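Local coordinates for antibiotic biosynthesis monooxygenase family protein (Shewanella oneidensis, PDB 2BBE), which is of unknown function but belongs to the antibiotic biosynthesis monooxygenase family and may act as a monooxygenase, at the interface of chains A and B. Sequence-based numbering; all coordinates share one arbitrary frame. Chains: chain A/B, hypothetical protein SO0527.

Contact 1: the interface of chains A and B. Residues chain A 14, 71, 101-104; chain B 54-57.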
loop_
_atom_site.group_PDB
_atom_site.type_symbol
_atom_site.label_atom_id
_atom_site.label_comp_id
_atom_site.label_asym_id
_atom_site.label_seq_id
_atom_site.Cartn_x
_atom_site.Cartn_y
_atom_site.Cartn_z
ATOM N N ILE A 14 8.050 -10.283 -4.523
ATOM C CA ILE A 14 7.207 -11.384 -4.964
ATOM C C ILE A 14 5.769 -11.054 -4.633
ATOM O O ILE A 14 5.432 -10.731 -3.476
ATOM C CB ILE A 14 7.604 -12.736 -4.287
ATOM C CG1 ILE A 14 9.010 -13.186 -4.757
ATOM C CG2 ILE A 14 6.539 -13.817 -4.559
ATOM C CD1 ILE A 14 9.098 -13.539 -6.255
ATOM N N ILE A 71 11.772 -13.886 -2.785
ATOM C CA ILE A 71 11.322 -15.267 -2.822
ATOM C C ILE A 71 11.696 -16.013 -1.523
ATOM O O ILE A 71 10.929 -16.823 -1.049
ATOM C CB ILE A 71 11.842 -16.018 -4.111
ATOM C CG1 ILE A 71 11.111 -17.364 -4.294
ATOM C CG2 ILE A 71 13.391 -16.180 -4.097
ATOM C CD1 ILE A 71 9.616 -17.198 -4.495
ATOM N N GLU A 101 -1.017 -18.271 -7.714
ATOM C CA GLU A 101 -0.125 -17.776 -8.758
ATOM C C GLU A 101 0.834 -16.759 -8.167
ATOM O O GLU A 101 0.406 -15.869 -7.444
ATOM C CB GLU A 101 -0.919 -17.094 -9.888
ATOM C CG GLU A 101 -0.060 -16.857 -11.162
ATOM C CD GLU A 101 -0.721 -17.413 -12.431
ATOM O OE1 GLU A 101 -1.898 -17.844 -12.366
ATOM O OE2 GLU A 101 -0.071 -17.402 -13.500
ATOM N N THR A 102 2.126 -16.884 -8.481
ATOM C CA THR A 102 3.094 -15.857 -8.049
ATOM C C THR A 102 3.524 -15.017 -9.237
ATOM O O THR A 102 3.448 -15.473 -10.393
ATOM C CB THR A 102 4.349 -16.462 -7.351
ATOM O OG1 THR A 102 5.055 -17.275 -8.295
ATOM C CG2 THR A 102 3.932 -17.301 -6.124
ATOM N N TYR A 103 3.962 -13.794 -8.944
ATOM C CA TYR A 103 4.222 -12.783 -9.943
ATOM C C TYR A 103 5.421 -11.915 -9.540
ATOM O O TYR A 103 5.780 -11.863 -8.352
ATOM C CB TYR A 103 3.031 -11.830 -9.989
ATOM C CG TYR A 103 1.720 -12.391 -10.485
ATOM C CD1 TYR A 103 0.798 -12.989 -9.600
ATOM C CD2 TYR A 103 1.358 -12.249 -11.829
ATOM C CE1 TYR A 103 -0.454 -13.456 -10.067
ATOM C CE2 TYR A 103 0.124 -12.727 -12.307
ATOM C CZ TYR A 103 -0.772 -13.320 -11.421
ATOM O OH TYR A 103 -1.991 -13.766 -11.892
ATOM N N HIS A 104 5.998 -11.222 -10.528
ATOM C CA HIS A 104 6.824 -10.028 -10.320
ATOM C C HIS A 104 6.024 -8.807 -10.761
ATOM O O HIS A 104 5.281 -8.853 -11.766
ATOM C CB HIS A 104 8.104 -10.083 -11.157
ATOM C CG HIS A 104 9.093 -11.088 -10.665
ATOM N ND1 HIS A 104 9.608 -12.072 -11.471
ATOM C CD2 HIS A 104 9.664 -11.258 -9.448
ATOM C CE1 HIS A 104 10.462 -12.807 -10.781
ATOM N NE2 HIS A 104 10.504 -12.340 -9.547
ATOM N N VAL B 54 3.512 -9.694 -13.768
ATOM C CA VAL B 54 3.746 -10.768 -14.736
ATOM C C VAL B 54 3.967 -12.081 -13.994
ATOM O O VAL B 54 4.746 -12.147 -13.020
ATOM C CB VAL B 54 4.943 -10.458 -15.699
ATOM C CG1 VAL B 54 4.538 -9.343 -16.637
ATOM C CG2 VAL B 54 6.226 -10.052 -14.915
ATOM N N SER B 55 3.252 -13.113 -14.435
ATOM C CA SER B 55 3.275 -14.413 -13.756
ATOM C C SER B 55 4.621 -15.107 -13.843
ATOM O O SER B 55 5.224 -15.197 -14.925
ATOM C CB SER B 55 2.196 -15.337 -14.319
ATOM O OG SER B 55 2.268 -16.626 -13.730
ATOM N N ARG B 56 5.069 -15.623 -12.703
ATOM C CA ARG B 56 6.255 -16.483 -12.650
ATOM C C ARG B 56 5.903 -17.919 -13.039
ATOM O O ARG B 56 6.789 -18.709 -13.394
ATOM C CB ARG B 56 6.834 -16.465 -11.223
ATOM C CG ARG B 56 7.395 -15.096 -10.818
ATOM C CD ARG B 56 7.836 -15.097 -9.349
ATOM N NE ARG B 56 8.997 -15.960 -9.067
ATOM C CZ ARG B 56 8.968 -17.044 -8.293
ATOM N NH1 ARG B 56 7.819 -17.476 -7.780
ATOM N NH2 ARG B 56 10.093 -17.722 -8.050
ATOM N N ASP B 57 4.622 -18.269 -12.946
ATOM C CA ASP B 57 4.183 -19.651 -13.213
ATOM C C ASP B 57 3.703 -19.896 -14.640
ATOM O O ASP B 57 3.842 -21.006 -15.158
ATOM C CB ASP B 57 3.079 -20.044 -12.243
ATOM C CG ASP B 57 3.518 -19.908 -10.802
ATOM O OD1 ASP B 57 4.535 -20.548 -10.432
ATOM O OD2 ASP B 57 2.863 -19.153 -10.054
HETATM O O HOH W 1 5.019 -20.092 -7.896
#
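B:Arg56 and A:Thr102 meet through two turns of their side chains: the arginine bends at chi3 (67°), while the threonine places OG1 between its own backbone N and carbonyl carbon (chi1 63°). The guanidinium NH1 thereby donates a bent bond to the hydroxyl OG1 of A:Thr102 at 2.8 Å, with the acceptor tilted 15° from the guanidinium plane. The same side chain illustrates how an arginine can serve an interface with its carbons as well as its N-H groups. Its CD lies over one face of the A:His104 ring, 3.9 Å from the centroid and shifted toward the rim, with ring and guanidinium nearly perpendicular. CD1 of A:Ile14 sits above a face of the guanidinium, and the tip of A:Ile71, its CD1, approaches NH2 at 3.6 Å. B:Asp57 secures the other end of the threonine: the backbone N of A:Thr102 donates almost straight to carboxylate OD2 at 2.9 Å, while a water bridges OG1 of A:Thr102 and OD1 of B:Asp57. Backbone bonds complete the join. B:Arg56 N donates to A:Thr102 O at 2.8 Å, and A:His104 and B:Val54 exchange N-H and C=O groups, as antiparallel strands do. The site fastens the end of strand 47-55 and the following loop of chain B to strand 97-107 of chain A, probably helping to hold the A-B pair, a likely dimer, together.

Contact 2: the interface of chains A and B. Residues chain A 49, 51, 65, 67, 105; chain B 49, 51, 65, 67.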
loop_
_atom_site.group_PDB
_atom_site.type_symbol
_atom_site.label_atom_id
_atom_site.label_comp_id
_atom_site.label_asym_id
_atom_site.label_seq_id
_atom_site.Cartn_x
_atom_site.Cartn_y
_atom_site.Cartn_z
ATOM N N ARG A 49 2.554 -7.164 2.251
ATOM C CA ARG A 49 1.122 -7.092 2.082
ATOM C C ARG A 49 0.530 -8.477 2.235
ATOM O O ARG A 49 1.067 -9.481 1.718
ATOM C CB ARG A 49 0.760 -6.513 0.686
ATOM C CG ARG A 49 -0.699 -6.516 0.360
ATOM C CD ARG A 49 -0.983 -6.018 -1.087
ATOM N NE ARG A 49 -0.416 -4.685 -1.322
ATOM C CZ ARG A 49 -0.098 -4.203 -2.523
ATOM N NH1 ARG A 49 -0.283 -4.944 -3.613
ATOM N NH2 ARG A 49 0.386 -2.975 -2.639
ATOM N N GLU A 51 -3.520 -9.331 2.220
ATOM C CA GLU A 51 -4.875 -8.804 2.260
ATOM C C GLU A 51 -5.864 -9.868 1.815
ATOM O O GLU A 51 -5.672 -10.507 0.776
ATOM C CB GLU A 51 -4.993 -7.585 1.344
ATOM C CG GLU A 51 -4.130 -6.415 1.812
ATOM C CD GLU A 51 -4.180 -5.250 0.843
ATOM O OE1 GLU A 51 -4.905 -5.329 -0.181
ATOM O OE2 GLU A 51 -3.490 -4.246 1.118
ATOM N N VAL A 65 -4.415 -11.431 -1.528
ATOM C CA VAL A 65 -3.532 -10.625 -2.361
ATOM C C VAL A 65 -2.321 -10.292 -1.499
ATOM O O VAL A 65 -2.451 -9.658 -0.434
ATOM C CB VAL A 65 -4.258 -9.344 -2.844
ATOM C CG1 VAL A 65 -3.240 -8.323 -3.460
ATOM C CG2 VAL A 65 -5.377 -9.746 -3.850
ATOM N N LYS A 67 2.180 -9.694 -0.947
ATOM C CA LYS A 67 3.487 -9.219 -1.430
ATOM C C LYS A 67 4.548 -9.447 -0.357
ATOM O O LYS A 67 4.316 -9.190 0.835
ATOM C CB LYS A 67 3.436 -7.737 -1.851
ATOM C CG LYS A 67 4.574 -7.305 -2.796
ATOM C CD LYS A 67 4.589 -5.780 -3.091
ATOM C CE LYS A 67 3.445 -5.314 -4.005
ATOM N NZ LYS A 67 3.523 -3.815 -4.352
ATOM N N GLN A 105 6.209 -7.709 -10.041
ATOM C CA GLN A 105 5.495 -6.486 -10.337
ATOM C C GLN A 105 6.157 -5.765 -11.492
ATOM O O GLN A 105 7.385 -5.766 -11.606
ATOM C CB GLN A 105 5.403 -5.582 -9.102
ATOM C CG GLN A 105 4.417 -4.401 -9.286
ATOM C CD GLN A 105 4.349 -3.467 -8.069
ATOM O OE1 GLN A 105 5.021 -3.683 -7.057
ATOM N NE2 GLN A 105 3.557 -2.424 -8.181
ATOM N N ARG B 49 -5.031 1.919 -5.825
ATOM C CA ARG B 49 -4.000 0.994 -6.237
ATOM C C ARG B 49 -4.282 0.530 -7.650
ATOM O O ARG B 49 -5.436 0.227 -8.024
ATOM C CB ARG B 49 -3.943 -0.228 -5.279
ATOM C CG ARG B 49 -2.995 -1.309 -5.692
ATOM C CD ARG B 49 -3.059 -2.544 -4.746
ATOM N NE ARG B 49 -2.820 -2.169 -3.348
ATOM C CZ ARG B 49 -3.243 -2.872 -2.297
ATOM N NH1 ARG B 49 -3.936 -3.994 -2.477
ATOM N NH2 ARG B 49 -2.955 -2.467 -1.070
ATOM N N GLU B 51 -1.786 -1.907 -9.877
ATOM C CA GLU B 51 -0.479 -2.536 -9.986
ATOM C C GLU B 51 -0.516 -3.645 -11.022
ATOM O O GLU B 51 -1.411 -4.496 -10.999
ATOM C CB GLU B 51 -0.059 -3.115 -8.635
ATOM C CG GLU B 51 0.139 -2.038 -7.571
ATOM C CD GLU B 51 0.458 -2.632 -6.214
ATOM O OE1 GLU B 51 0.557 -3.880 -6.093
ATOM O OE2 GLU B 51 0.618 -1.838 -5.264
ATOM N N VAL B 65 -3.732 -5.825 -10.229
ATOM C CA VAL B 65 -4.248 -5.854 -8.867
ATOM C C VAL B 65 -4.624 -4.418 -8.524
ATOM O O VAL B 65 -3.767 -3.513 -8.540
ATOM C CB VAL B 65 -3.181 -6.413 -7.892
ATOM C CG1 VAL B 65 -3.593 -6.151 -6.402
ATOM C CG2 VAL B 65 -2.967 -7.927 -8.191
ATOM N N LYS B 67 -7.391 -1.343 -6.573
ATOM C CA LYS B 67 -8.271 -0.913 -5.473
ATOM C C LYS B 67 -8.769 0.506 -5.735
ATOM O O LYS B 67 -8.000 1.386 -6.153
ATOM C CB LYS B 67 -7.564 -1.007 -4.107
ATOM C CG LYS B 67 -8.520 -1.053 -2.899
ATOM C CD LYS B 67 -7.790 -1.000 -1.528
ATOM C CE LYS B 67 -7.036 -2.292 -1.178
ATOM N NZ LYS B 67 -6.387 -2.252 0.219
#
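Strands 47-55 and 61-68 of the two chains face one another here across the two-fold axis, presenting the sheet surfaces of a ferredoxin-like α+β fold, the usual fold of this family. A:Arg49 and B:Arg49 come tip to tip and stack, each CZ over the centre of the other guanidinium, with CZ of A:Arg49 3.4 Å from CZ of B:Arg49 and the planes only 12° apart. Such a pairing of like charges is a textbook case of a contact that depends on its surroundings. A:Arg49 grips the carboxylate of B:Glu51 end-on: NH1 donates to OE1 at 2.8 Å and NH2 to OE2 at 2.9 Å, both nearly straight and close to the guanidinium plane. Both oxygens are met on the syn side but from out of the carboxylate plane, more so at OE1. B:Arg49 holds A:Glu51 identically. The bend at chi3 (-56°) turns each otherwise extended arginine toward its partner. The ammonium NZ of A:Lys67 adds a weak bond to OE1 of B:Glu51 at 3.4 Å, and OE1 of A:Gln105 accepts from that NZ at 3.1 Å, from above its amide plane, and may help to position it. Beside the charges, CG1 of A:Val65 meets CG1 of B:Val65 at 3.7 Å. The glutamates probably offset the repulsion between the arginines, and the network joins the two sheets at the centre of the likely dimer.

Contact 3: the interface of chains A and B. Residues chain A 54-55, 57-58, 61, 63; chain B 100-103.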
loop_
_atom_site.group_PDB
_atom_site.type_symbol
_atom_site.label_atom_id
_atom_site.label_comp_id
_atom_site.label_asym_id
_atom_site.label_seq_id
_atom_site.Cartn_x
_atom_site.Cartn_y
_atom_site.Cartn_z
ATOM N N VAL A 54 -13.259 -10.952 -0.300
ATOM C CA VAL A 54 -14.402 -11.802 -0.643
ATOM C C VAL A 54 -15.017 -11.323 -1.952
ATOM O O VAL A 54 -15.255 -10.112 -2.146
ATOM C CB VAL A 54 -15.476 -11.852 0.498
ATOM C CG1 VAL A 54 -14.912 -12.631 1.665
ATOM C CG2 VAL A 54 -15.894 -10.426 0.962
ATOM N N SER A 55 -15.236 -12.271 -2.861
ATOM C CA SER A 55 -15.721 -11.951 -4.207
ATOM C C SER A 55 -17.134 -11.396 -4.215
ATOM O O SER A 55 -18.040 -11.949 -3.571
ATOM C CB SER A 55 -15.660 -13.181 -5.112
ATOM O OG SER A 55 -16.209 -12.904 -6.390
ATOM N N ASP A 57 -18.562 -11.258 -7.172
ATOM C CA ASP A 57 -19.115 -11.975 -8.335
ATOM C C ASP A 57 -19.442 -13.442 -8.075
ATOM O O ASP A 57 -20.363 -13.988 -8.686
ATOM C CB ASP A 57 -18.152 -11.883 -9.510
ATOM C CG ASP A 57 -17.849 -10.447 -9.881
ATOM O OD1 ASP A 57 -18.815 -9.699 -10.176
ATOM O OD2 ASP A 57 -16.659 -10.070 -9.857
ATOM N N GLU A 58 -18.666 -14.070 -7.202
ATOM C CA GLU A 58 -18.845 -15.469 -6.835
ATOM C C GLU A 58 -18.693 -15.510 -5.314
ATOM O O GLU A 58 -17.595 -15.596 -4.789
ATOM C CB GLU A 58 -17.800 -16.360 -7.530
ATOM C CG GLU A 58 -17.732 -17.805 -6.953
ATOM C CD GLU A 58 -19.120 -18.434 -6.845
ATOM O OE1 GLU A 58 -19.671 -18.786 -7.914
ATOM O OE2 GLU A 58 -19.664 -18.538 -5.712
ATOM N N ARG A 61 -16.092 -17.489 -3.348
ATOM C CA ARG A 61 -14.657 -17.247 -3.579
ATOM C C ARG A 61 -14.047 -16.276 -2.559
ATOM O O ARG A 61 -14.573 -15.165 -2.373
ATOM C CB ARG A 61 -14.431 -16.703 -4.999
ATOM C CG ARG A 61 -12.964 -16.298 -5.293
ATOM C CD ARG A 61 -12.675 -16.274 -6.778
ATOM N NE ARG A 61 -12.714 -17.621 -7.338
ATOM C CZ ARG A 61 -13.580 -18.078 -8.230
ATOM N NH1 ARG A 61 -14.515 -17.284 -8.756
ATOM N NH2 ARG A 61 -13.478 -19.352 -8.615
ATOM N N THR A 63 -10.110 -14.674 -1.552
ATOM C CA THR A 63 -8.807 -14.540 -2.223
ATOM C C THR A 63 -7.814 -13.701 -1.427
ATOM O O THR A 63 -8.155 -12.602 -0.973
ATOM C CB THR A 63 -9.003 -13.902 -3.630
ATOM O OG1 THR A 63 -9.833 -14.764 -4.410
ATOM C CG2 THR A 63 -7.658 -13.639 -4.368
ATOM N N VAL B 100 -11.979 -11.365 -14.912
ATOM C CA VAL B 100 -12.041 -10.163 -14.088
ATOM C C VAL B 100 -12.896 -10.517 -12.874
ATOM O O VAL B 100 -13.969 -11.120 -13.023
ATOM C CB VAL B 100 -12.697 -8.977 -14.840
ATOM C CG1 VAL B 100 -12.886 -7.764 -13.882
ATOM C CG2 VAL B 100 -11.888 -8.588 -16.089
ATOM N N GLU B 101 -12.419 -10.188 -11.676
ATOM C CA GLU B 101 -13.197 -10.441 -10.467
ATOM C C GLU B 101 -13.108 -9.238 -9.546
ATOM O O GLU B 101 -12.018 -8.728 -9.315
ATOM C CB GLU B 101 -12.661 -11.671 -9.711
ATOM C CG GLU B 101 -13.647 -12.175 -8.619
ATOM C CD GLU B 101 -13.955 -13.674 -8.750
ATOM O OE1 GLU B 101 -13.305 -14.359 -9.576
ATOM O OE2 GLU B 101 -14.835 -14.171 -8.012
ATOM N N THR B 102 -14.248 -8.791 -9.013
ATOM C CA THR B 102 -14.221 -7.710 -8.008
ATOM C C THR B 102 -14.520 -8.273 -6.632
ATOM O O THR B 102 -15.160 -9.334 -6.509
ATOM C CB THR B 102 -15.216 -6.556 -8.332
ATOM O OG1 THR B 102 -16.551 -7.074 -8.296
ATOM C CG2 THR B 102 -14.911 -5.954 -9.721
ATOM N N TYR B 103 -14.046 -7.564 -5.609
ATOM C CA TYR B 103 -14.052 -8.038 -4.244
ATOM C C TYR B 103 -14.295 -6.881 -3.267
ATOM O O TYR B 103 -14.077 -5.711 -3.622
ATOM C CB TYR B 103 -12.661 -8.566 -3.908
ATOM C CG TYR B 103 -12.198 -9.804 -4.637
ATOM C CD1 TYR B 103 -11.518 -9.716 -5.870
ATOM C CD2 TYR B 103 -12.365 -11.065 -4.056
ATOM C CE1 TYR B 103 -11.036 -10.881 -6.515
ATOM C CE2 TYR B 103 -11.907 -12.231 -4.698
ATOM C CZ TYR B 103 -11.242 -12.127 -5.917
ATOM O OH TYR B 103 -10.774 -13.272 -6.531
HETATM O O HOH W 2 -17.949 -7.294 -10.764
#
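Charge and hydrogen bonding meet at B:Glu101, whose carboxylate OE2 accepts from two groups of chain A, a compact example of one oxygen using both its lone pairs. The hydroxyl OG of A:Ser55 donates at 2.5 Å to the anti lone pair of OE2. On the syn side, NH1 of A:Arg61 makes a salt bridge to OE2 at 3.2 Å; this bond is nearly straight and lies in the guanidinium plane, although the carboxylate stands 82° to that plane. The arginine methylene CD lies alongside the same carboxylate. A bend at chi2 of B:Glu101 (128°) swings the acid toward both donors. Within chain A, OG of A:Ser55 also accepts from the backbone N of A:Asp57 at 3.0 Å and from that of A:Glu58, which should fix the hydroxyl so that its hydrogen faces the glutamate.

Apolar packing centres on the B:Tyr103 ring, which lies between two residues of chain A. CA of A:Ser55 lies against one face near CD2, at 3.5 Å; on the opposite face, CB of A:Thr63 packs against CE2. A separate hydrogen bond, of undecided direction, joins the phenol OH of B:Tyr103 to the hydroxyl OG1 of A:Thr63 at 2.8 Å.

Contacts 1 and 3 lie about 20 Å apart between the centres of their C-alpha atoms, with contact 2 between them at about 12 Å from contact 1 and 14 Å from contact 3. Strand 47-55 runs through all three, and strand 97-107 of one chain or the other enters each. Contacts 1 and 3 draw on the same two-fold-related junction with the chains exchanged, so each monomer both offers its strand 97-107 and receives its partner's. Contact 2 sits around the axis itself. This reciprocal arrangement suggests a genuine dimer within the deposited four-chain assembly, although the structure alone does not prove it.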